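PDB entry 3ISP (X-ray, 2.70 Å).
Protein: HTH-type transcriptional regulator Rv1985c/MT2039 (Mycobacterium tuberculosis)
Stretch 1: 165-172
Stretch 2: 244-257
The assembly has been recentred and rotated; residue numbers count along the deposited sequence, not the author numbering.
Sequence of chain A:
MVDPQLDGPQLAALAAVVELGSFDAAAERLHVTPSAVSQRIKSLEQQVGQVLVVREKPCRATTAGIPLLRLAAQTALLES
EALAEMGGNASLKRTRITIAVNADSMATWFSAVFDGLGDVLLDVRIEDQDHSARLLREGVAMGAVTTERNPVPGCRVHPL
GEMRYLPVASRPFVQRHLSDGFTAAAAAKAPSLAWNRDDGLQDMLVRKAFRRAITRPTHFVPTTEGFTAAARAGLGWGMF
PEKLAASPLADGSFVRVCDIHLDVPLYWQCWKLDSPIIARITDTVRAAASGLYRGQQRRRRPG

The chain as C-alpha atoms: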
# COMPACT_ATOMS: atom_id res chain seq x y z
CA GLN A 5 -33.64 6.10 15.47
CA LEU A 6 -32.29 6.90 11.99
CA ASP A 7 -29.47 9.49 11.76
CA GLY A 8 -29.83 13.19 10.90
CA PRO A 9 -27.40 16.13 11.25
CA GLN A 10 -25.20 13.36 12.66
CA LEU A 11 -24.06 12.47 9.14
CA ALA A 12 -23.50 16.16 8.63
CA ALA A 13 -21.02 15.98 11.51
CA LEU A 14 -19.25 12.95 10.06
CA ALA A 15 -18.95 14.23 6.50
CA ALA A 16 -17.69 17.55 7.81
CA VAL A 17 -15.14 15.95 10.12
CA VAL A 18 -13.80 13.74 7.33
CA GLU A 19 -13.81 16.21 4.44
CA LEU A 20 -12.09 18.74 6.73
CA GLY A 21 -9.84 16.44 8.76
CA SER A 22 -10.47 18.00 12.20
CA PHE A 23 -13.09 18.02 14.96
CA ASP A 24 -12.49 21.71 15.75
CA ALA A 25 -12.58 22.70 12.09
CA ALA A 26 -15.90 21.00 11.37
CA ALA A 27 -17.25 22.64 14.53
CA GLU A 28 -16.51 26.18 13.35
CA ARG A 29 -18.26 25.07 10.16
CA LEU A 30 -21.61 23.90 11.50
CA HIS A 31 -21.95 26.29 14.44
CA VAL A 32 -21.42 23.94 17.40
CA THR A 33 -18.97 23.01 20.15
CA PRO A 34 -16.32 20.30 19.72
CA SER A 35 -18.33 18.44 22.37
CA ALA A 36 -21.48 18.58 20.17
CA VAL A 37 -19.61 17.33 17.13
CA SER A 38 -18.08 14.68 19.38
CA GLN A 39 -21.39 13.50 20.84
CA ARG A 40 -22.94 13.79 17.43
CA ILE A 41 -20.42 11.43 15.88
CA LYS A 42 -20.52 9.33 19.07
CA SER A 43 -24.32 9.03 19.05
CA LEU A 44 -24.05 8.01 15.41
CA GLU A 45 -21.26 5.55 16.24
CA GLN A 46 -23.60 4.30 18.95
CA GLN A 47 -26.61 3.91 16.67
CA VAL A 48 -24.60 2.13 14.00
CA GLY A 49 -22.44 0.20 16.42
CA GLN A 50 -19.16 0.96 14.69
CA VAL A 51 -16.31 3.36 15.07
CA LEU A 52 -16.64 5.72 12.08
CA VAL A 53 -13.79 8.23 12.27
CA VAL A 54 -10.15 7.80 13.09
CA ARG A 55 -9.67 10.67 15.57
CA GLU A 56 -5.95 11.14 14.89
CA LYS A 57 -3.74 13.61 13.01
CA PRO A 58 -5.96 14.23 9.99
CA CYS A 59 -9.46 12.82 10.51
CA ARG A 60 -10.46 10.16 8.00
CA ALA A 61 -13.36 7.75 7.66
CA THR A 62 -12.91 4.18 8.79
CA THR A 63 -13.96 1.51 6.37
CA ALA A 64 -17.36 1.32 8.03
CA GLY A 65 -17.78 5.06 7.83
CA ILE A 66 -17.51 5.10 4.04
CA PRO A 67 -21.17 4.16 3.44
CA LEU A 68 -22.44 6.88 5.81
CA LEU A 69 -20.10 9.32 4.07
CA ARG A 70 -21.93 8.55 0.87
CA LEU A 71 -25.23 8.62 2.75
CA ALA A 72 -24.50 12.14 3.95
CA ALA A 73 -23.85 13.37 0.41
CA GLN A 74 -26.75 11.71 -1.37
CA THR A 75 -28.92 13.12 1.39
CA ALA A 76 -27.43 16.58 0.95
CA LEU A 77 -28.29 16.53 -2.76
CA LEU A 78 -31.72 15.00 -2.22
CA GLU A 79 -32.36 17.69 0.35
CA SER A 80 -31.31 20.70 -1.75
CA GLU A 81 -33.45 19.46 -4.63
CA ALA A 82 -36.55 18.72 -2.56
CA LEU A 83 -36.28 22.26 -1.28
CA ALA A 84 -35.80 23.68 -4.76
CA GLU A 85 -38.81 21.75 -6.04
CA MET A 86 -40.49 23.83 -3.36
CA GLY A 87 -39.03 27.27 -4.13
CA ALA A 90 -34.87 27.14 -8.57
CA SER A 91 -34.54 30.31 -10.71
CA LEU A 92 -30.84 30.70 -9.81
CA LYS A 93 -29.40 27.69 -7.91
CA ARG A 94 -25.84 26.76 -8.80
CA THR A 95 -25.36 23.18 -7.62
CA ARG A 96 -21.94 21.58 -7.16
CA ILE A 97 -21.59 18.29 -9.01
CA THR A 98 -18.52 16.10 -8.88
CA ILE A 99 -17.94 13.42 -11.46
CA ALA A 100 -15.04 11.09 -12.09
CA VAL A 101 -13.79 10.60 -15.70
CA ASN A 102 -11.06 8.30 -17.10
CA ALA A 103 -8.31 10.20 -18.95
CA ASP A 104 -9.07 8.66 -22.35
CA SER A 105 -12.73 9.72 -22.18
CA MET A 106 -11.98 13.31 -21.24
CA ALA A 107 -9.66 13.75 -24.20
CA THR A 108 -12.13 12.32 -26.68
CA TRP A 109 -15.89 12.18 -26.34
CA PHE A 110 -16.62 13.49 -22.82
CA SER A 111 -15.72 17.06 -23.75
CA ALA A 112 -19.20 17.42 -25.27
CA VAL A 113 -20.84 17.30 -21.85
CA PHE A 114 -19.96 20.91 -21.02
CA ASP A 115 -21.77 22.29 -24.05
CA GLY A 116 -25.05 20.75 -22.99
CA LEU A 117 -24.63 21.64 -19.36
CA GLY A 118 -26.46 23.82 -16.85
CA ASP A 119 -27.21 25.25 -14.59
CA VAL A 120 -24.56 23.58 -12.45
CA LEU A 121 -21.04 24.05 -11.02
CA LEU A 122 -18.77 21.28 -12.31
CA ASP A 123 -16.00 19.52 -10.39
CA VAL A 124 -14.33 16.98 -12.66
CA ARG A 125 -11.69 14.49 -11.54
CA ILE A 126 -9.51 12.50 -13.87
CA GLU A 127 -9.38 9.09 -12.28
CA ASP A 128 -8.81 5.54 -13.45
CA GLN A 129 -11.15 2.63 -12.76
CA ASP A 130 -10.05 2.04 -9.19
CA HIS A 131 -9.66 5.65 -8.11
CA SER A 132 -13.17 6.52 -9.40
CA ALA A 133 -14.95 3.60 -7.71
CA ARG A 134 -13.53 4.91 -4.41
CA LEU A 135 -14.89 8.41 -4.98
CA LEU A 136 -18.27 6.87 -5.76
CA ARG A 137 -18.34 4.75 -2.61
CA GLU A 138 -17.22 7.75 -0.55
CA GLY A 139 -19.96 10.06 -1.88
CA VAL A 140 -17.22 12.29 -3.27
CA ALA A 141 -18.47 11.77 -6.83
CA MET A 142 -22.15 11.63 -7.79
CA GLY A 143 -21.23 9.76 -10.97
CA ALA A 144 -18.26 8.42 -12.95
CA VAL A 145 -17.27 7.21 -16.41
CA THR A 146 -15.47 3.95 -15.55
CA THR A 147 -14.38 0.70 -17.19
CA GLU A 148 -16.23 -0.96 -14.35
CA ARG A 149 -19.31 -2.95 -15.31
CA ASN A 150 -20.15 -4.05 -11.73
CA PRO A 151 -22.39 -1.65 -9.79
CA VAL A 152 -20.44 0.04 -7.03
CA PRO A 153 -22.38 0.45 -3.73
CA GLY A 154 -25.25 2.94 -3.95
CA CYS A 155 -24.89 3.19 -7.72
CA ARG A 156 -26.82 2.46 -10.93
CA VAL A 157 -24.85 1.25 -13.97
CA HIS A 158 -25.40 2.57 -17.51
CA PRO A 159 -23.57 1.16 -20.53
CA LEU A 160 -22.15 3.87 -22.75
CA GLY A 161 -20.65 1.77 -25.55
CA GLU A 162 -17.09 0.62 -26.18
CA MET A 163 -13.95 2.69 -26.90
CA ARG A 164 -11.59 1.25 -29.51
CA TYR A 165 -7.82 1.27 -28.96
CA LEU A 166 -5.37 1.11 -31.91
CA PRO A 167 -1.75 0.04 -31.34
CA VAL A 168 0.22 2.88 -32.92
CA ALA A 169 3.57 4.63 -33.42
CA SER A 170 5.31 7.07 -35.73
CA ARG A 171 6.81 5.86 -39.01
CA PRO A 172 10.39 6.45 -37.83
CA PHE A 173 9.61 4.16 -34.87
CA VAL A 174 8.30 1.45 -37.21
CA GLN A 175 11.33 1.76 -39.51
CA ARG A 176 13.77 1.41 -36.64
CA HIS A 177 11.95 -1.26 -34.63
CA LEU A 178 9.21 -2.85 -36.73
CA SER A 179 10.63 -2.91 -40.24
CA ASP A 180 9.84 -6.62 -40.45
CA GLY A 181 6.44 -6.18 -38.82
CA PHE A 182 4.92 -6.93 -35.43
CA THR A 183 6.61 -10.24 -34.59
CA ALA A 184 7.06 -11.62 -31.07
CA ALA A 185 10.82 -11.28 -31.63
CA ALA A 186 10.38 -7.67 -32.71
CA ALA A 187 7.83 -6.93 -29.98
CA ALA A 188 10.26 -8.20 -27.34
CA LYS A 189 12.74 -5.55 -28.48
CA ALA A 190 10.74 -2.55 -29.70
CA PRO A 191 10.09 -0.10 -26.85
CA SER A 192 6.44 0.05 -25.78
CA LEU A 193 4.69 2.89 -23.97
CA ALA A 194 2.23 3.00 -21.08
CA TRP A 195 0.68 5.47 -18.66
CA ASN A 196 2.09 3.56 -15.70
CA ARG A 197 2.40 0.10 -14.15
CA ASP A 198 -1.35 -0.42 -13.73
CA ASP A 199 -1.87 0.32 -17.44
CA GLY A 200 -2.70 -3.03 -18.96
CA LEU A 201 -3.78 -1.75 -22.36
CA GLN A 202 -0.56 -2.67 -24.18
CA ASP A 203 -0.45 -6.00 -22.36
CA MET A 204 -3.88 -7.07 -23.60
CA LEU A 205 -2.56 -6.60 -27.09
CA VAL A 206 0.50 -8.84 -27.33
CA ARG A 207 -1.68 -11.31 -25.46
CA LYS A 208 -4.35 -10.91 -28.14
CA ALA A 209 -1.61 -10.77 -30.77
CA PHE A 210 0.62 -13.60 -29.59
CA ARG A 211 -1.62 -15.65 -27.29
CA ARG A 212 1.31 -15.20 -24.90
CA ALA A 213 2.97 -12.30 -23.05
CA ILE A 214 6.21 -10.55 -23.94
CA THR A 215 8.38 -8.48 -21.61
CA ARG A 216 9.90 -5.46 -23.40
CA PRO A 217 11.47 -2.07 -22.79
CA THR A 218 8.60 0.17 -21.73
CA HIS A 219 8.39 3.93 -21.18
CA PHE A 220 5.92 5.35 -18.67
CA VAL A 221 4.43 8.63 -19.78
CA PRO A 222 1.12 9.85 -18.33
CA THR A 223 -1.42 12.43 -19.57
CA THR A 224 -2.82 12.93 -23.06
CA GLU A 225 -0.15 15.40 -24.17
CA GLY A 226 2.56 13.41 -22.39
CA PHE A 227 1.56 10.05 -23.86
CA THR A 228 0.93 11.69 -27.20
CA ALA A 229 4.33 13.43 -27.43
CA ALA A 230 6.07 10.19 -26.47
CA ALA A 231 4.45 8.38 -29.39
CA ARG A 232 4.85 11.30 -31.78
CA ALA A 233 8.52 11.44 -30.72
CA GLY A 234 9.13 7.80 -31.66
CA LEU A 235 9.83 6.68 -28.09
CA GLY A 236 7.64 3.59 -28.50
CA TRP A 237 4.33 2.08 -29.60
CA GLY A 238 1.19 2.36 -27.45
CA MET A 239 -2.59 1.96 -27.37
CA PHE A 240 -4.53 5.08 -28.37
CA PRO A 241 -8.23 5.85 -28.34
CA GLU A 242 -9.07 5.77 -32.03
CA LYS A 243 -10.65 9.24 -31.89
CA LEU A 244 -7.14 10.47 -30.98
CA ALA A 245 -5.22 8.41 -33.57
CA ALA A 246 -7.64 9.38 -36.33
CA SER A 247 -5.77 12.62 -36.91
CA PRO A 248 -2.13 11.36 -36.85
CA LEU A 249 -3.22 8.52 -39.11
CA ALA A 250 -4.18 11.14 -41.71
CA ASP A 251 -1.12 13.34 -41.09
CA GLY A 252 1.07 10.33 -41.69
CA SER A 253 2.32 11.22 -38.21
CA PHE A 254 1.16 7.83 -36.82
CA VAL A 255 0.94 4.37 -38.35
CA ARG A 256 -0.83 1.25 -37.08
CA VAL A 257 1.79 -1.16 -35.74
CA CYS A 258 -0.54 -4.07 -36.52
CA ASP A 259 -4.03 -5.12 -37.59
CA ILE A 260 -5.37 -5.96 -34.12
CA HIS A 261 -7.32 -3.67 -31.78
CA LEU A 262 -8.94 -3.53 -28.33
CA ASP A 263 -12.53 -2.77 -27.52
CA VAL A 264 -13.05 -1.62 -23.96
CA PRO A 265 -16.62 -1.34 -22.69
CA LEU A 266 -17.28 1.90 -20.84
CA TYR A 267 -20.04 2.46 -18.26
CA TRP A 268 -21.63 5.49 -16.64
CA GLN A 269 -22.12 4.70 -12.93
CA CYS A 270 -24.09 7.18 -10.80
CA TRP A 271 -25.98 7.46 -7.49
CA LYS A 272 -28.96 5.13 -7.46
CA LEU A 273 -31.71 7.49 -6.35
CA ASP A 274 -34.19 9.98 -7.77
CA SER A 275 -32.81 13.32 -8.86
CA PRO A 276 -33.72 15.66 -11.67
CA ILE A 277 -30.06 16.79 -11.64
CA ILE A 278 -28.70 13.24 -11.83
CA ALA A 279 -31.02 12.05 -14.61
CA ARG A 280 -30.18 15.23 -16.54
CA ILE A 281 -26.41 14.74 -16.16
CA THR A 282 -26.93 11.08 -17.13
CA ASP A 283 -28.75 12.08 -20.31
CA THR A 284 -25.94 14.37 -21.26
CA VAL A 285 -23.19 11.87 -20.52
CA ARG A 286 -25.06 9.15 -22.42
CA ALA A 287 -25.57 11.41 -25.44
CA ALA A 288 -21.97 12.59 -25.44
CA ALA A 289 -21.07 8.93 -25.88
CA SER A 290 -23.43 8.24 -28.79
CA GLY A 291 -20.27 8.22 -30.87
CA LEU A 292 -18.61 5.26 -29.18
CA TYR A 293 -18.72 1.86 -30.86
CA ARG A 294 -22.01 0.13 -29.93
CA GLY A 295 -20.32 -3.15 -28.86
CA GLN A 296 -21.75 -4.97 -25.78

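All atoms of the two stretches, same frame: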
# COMPACT_ATOMS: atom_id res chain seq x y z
N TYR A 165 -9.23 0.90 -29.11
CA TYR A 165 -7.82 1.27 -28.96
C TYR A 165 -6.95 0.67 -30.07
O TYR A 165 -6.87 -0.55 -30.20
CB TYR A 165 -7.30 0.81 -27.60
CG TYR A 165 -7.76 1.66 -26.45
CD1 TYR A 165 -7.01 2.74 -26.02
CD2 TYR A 165 -8.94 1.37 -25.77
CE1 TYR A 165 -7.41 3.51 -24.97
CE2 TYR A 165 -9.35 2.15 -24.71
CZ TYR A 165 -8.59 3.22 -24.32
OH TYR A 165 -9.00 4.01 -23.27
N LEU A 166 -6.27 1.53 -30.83
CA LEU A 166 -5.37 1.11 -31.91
C LEU A 166 -3.94 1.14 -31.43
O LEU A 166 -3.52 2.12 -30.83
CB LEU A 166 -5.50 2.05 -33.11
CG LEU A 166 -6.96 2.22 -33.53
CD1 LEU A 166 -7.13 3.21 -34.67
CD2 LEU A 166 -7.51 0.87 -33.90
N PRO A 167 -3.17 0.07 -31.70
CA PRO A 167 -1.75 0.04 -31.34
C PRO A 167 -0.96 0.86 -32.35
O PRO A 167 -0.89 0.46 -33.51
CB PRO A 167 -1.37 -1.44 -31.50
CG PRO A 167 -2.62 -2.15 -31.97
CD PRO A 167 -3.57 -1.11 -32.48
N VAL A 168 -0.38 1.99 -31.94
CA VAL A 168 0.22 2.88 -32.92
C VAL A 168 1.63 3.36 -32.57
O VAL A 168 2.16 3.06 -31.50
CB VAL A 168 -0.68 4.10 -33.22
CG1 VAL A 168 -1.86 3.68 -34.05
CG2 VAL A 168 -1.14 4.74 -31.93
N ALA A 169 2.23 4.07 -33.53
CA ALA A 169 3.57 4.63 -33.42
C ALA A 169 3.83 5.49 -34.64
O ALA A 169 3.07 5.45 -35.60
CB ALA A 169 4.61 3.52 -33.33
N SER A 170 4.91 6.25 -34.60
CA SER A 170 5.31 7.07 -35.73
C SER A 170 6.09 6.21 -36.71
O SER A 170 6.63 5.17 -36.33
CB SER A 170 6.19 8.22 -35.26
OG SER A 170 7.42 7.70 -34.79
N ARG A 171 6.16 6.64 -37.96
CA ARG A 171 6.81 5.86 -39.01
C ARG A 171 8.29 5.61 -38.73
O ARG A 171 8.79 4.49 -38.92
CB ARG A 171 6.62 6.50 -40.39
CG ARG A 171 5.24 7.10 -40.60
CD ARG A 171 4.84 7.11 -42.06
NE ARG A 171 3.45 7.56 -42.21
CZ ARG A 171 2.58 7.04 -43.06
NH1 ARG A 171 2.93 6.02 -43.84
NH2 ARG A 171 1.34 7.52 -43.13
N PRO A 172 9.01 6.66 -38.27
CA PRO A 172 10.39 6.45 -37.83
C PRO A 172 10.49 5.31 -36.82
O PRO A 172 11.36 4.45 -36.97
CB PRO A 172 10.76 7.78 -37.18
CG PRO A 172 9.96 8.77 -37.94
CD PRO A 172 8.65 8.09 -38.24
N LEU A 244 -8.40 9.73 -31.13
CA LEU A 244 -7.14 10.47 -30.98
C LEU A 244 -6.09 10.10 -32.03
O LEU A 244 -5.22 10.91 -32.35
CB LEU A 244 -6.57 10.22 -29.59
CG LEU A 244 -6.77 11.26 -28.49
CD1 LEU A 244 -7.99 12.11 -28.77
CD2 LEU A 244 -6.83 10.61 -27.11
N ALA A 245 -6.15 8.88 -32.55
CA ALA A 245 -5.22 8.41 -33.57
C ALA A 245 -5.71 8.82 -34.95
O ALA A 245 -4.93 8.91 -35.89
CB ALA A 245 -5.07 6.90 -33.51
N ALA A 246 -7.01 9.07 -35.05
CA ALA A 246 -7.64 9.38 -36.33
C ALA A 246 -6.87 10.46 -37.05
O ALA A 246 -6.62 10.36 -38.24
CB ALA A 246 -9.08 9.82 -36.11
N SER A 247 -6.47 11.49 -36.31
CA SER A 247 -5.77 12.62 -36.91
C SER A 247 -4.33 12.29 -37.35
O SER A 247 -3.98 12.54 -38.50
CB SER A 247 -5.82 13.84 -35.98
OG SER A 247 -5.70 15.05 -36.71
N PRO A 248 -3.49 11.73 -36.44
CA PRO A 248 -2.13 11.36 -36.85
C PRO A 248 -2.08 10.23 -37.88
O PRO A 248 -1.04 10.00 -38.50
CB PRO A 248 -1.48 10.91 -35.53
CG PRO A 248 -2.26 11.56 -34.48
CD PRO A 248 -3.67 11.62 -34.99
N LEU A 249 -3.18 9.52 -38.06
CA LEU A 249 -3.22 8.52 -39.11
C LEU A 249 -3.38 9.21 -40.48
O LEU A 249 -2.93 8.69 -41.51
CB LEU A 249 -4.33 7.50 -38.85
CG LEU A 249 -4.00 6.18 -38.14
CD1 LEU A 249 -2.56 6.09 -37.67
CD2 LEU A 249 -4.98 5.90 -36.99
N ALA A 250 -4.01 10.37 -40.49
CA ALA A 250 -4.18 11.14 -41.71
C ALA A 250 -2.88 11.86 -42.04
O ALA A 250 -2.27 11.61 -43.07
CB ALA A 250 -5.34 12.13 -41.57
N ASP A 251 -2.47 12.76 -41.14
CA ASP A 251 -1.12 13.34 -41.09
C ASP A 251 0.01 12.49 -41.65
O ASP A 251 0.98 13.01 -42.19
CB ASP A 251 -0.75 13.62 -39.63
CG ASP A 251 -1.13 15.01 -39.19
OD1 ASP A 251 -1.68 15.76 -40.01
OD2 ASP A 251 -0.87 15.34 -38.02
N GLY A 252 -0.08 11.18 -41.47
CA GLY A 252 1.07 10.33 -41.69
C GLY A 252 1.88 10.25 -40.41
O GLY A 252 2.73 9.38 -40.27
N SER A 253 1.60 11.15 -39.47
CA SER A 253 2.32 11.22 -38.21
C SER A 253 2.33 9.90 -37.41
O SER A 253 3.34 9.59 -36.75
CB SER A 253 1.78 12.35 -37.34
OG SER A 253 1.46 13.49 -38.11
N PHE A 254 1.22 9.15 -37.43
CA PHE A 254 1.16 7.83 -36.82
C PHE A 254 0.93 6.76 -37.87
O PHE A 254 0.31 7.02 -38.89
CB PHE A 254 -0.01 7.73 -35.84
CG PHE A 254 0.27 8.30 -34.48
CD1 PHE A 254 1.57 8.47 -34.04
CD2 PHE A 254 -0.77 8.62 -33.64
CE1 PHE A 254 1.81 8.99 -32.78
CE2 PHE A 254 -0.54 9.14 -32.39
CZ PHE A 254 0.75 9.32 -31.96
N VAL A 255 1.39 5.54 -37.59
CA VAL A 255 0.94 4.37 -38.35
C VAL A 255 0.58 3.18 -37.45
O VAL A 255 1.26 2.91 -36.45
CB VAL A 255 2.00 3.88 -39.36
CG1 VAL A 255 2.23 4.92 -40.44
CG2 VAL A 255 3.30 3.52 -38.65
N ARG A 256 -0.49 2.46 -37.80
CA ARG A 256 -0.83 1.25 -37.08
C ARG A 256 0.31 0.24 -37.12
O ARG A 256 0.73 -0.17 -38.19
CB ARG A 256 -2.10 0.60 -37.64
CG ARG A 256 -3.38 1.31 -37.24
CD ARG A 256 -4.60 0.50 -37.63
NE ARG A 256 -4.76 -0.71 -36.82
CZ ARG A 256 -5.93 -1.29 -36.58
NH1 ARG A 256 -7.04 -0.77 -37.08
NH2 ARG A 256 -6.00 -2.39 -35.84
N VAL A 257 0.77 -0.14 -35.95
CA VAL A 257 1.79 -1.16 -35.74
C VAL A 257 1.32 -2.55 -36.18
O VAL A 257 2.12 -3.39 -36.59
CB VAL A 257 2.14 -1.20 -34.25
CG1 VAL A 257 2.55 -2.61 -33.79
CG2 VAL A 257 3.20 -0.15 -33.94

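The strand of stretch 1 runs beside the end of stretch 2, where a helix turns back through G252 into a short extended segment that runs loosely antiparallel to the strand of stretch 1. Backbone groups join the two. V257 N donates to P167 O (3.0 Å) and V255 N to A169 O at 2.6 Å, nearly straight; the return bond from A169 N to V255 O, at 3.3 Å, is weak. Beside the first of these bonds, P167 CB lies 4.5 Å from V257 CB, a loose apolar contact. Beyond this ladder, A169 O also receives a CA-H contact from F254 CA (3.3 Å), and S170 CA lies 3.4 Å from S253 O.

Apolar side chains fill the space between strand and helix. L166 points toward stretch 2, and its CD1 reaches L249 CD2 at 4.2 Å and A245 CB at 4.4 Å; the small methyl of A245 leaves room for this leucine branch. V168 faces a hollow lined by L249 and F254: its CG1 lies 4.4 Å from L249 CD1 and its CG2 4.3 Å from F254 CD2, so that its forked shape serves both. The methyl of A169 projects from the same face as the V255 side chain and meets V257, A169 CB to V257 CG2, at 4.0 Å.

Two arginines combine polar and apolar packing. The side chain of R171 reaches the turn at G252, where NE donates to G252 O (2.8 Å) at the edge of the guanidinium, while V255 CG1 covers one face, 3.4 Å from R171 CZ. G252 has positive phi, and a CB there would be jammed against the preceding carbonyl; the jam alone calls for glycine, and a CB would also crowd R171 NH2, at 3.4 Å. R256 starts away from stretch 1, yet its guanidinium lays one face against L166, with NH1 3.6 Å from L166 CD2.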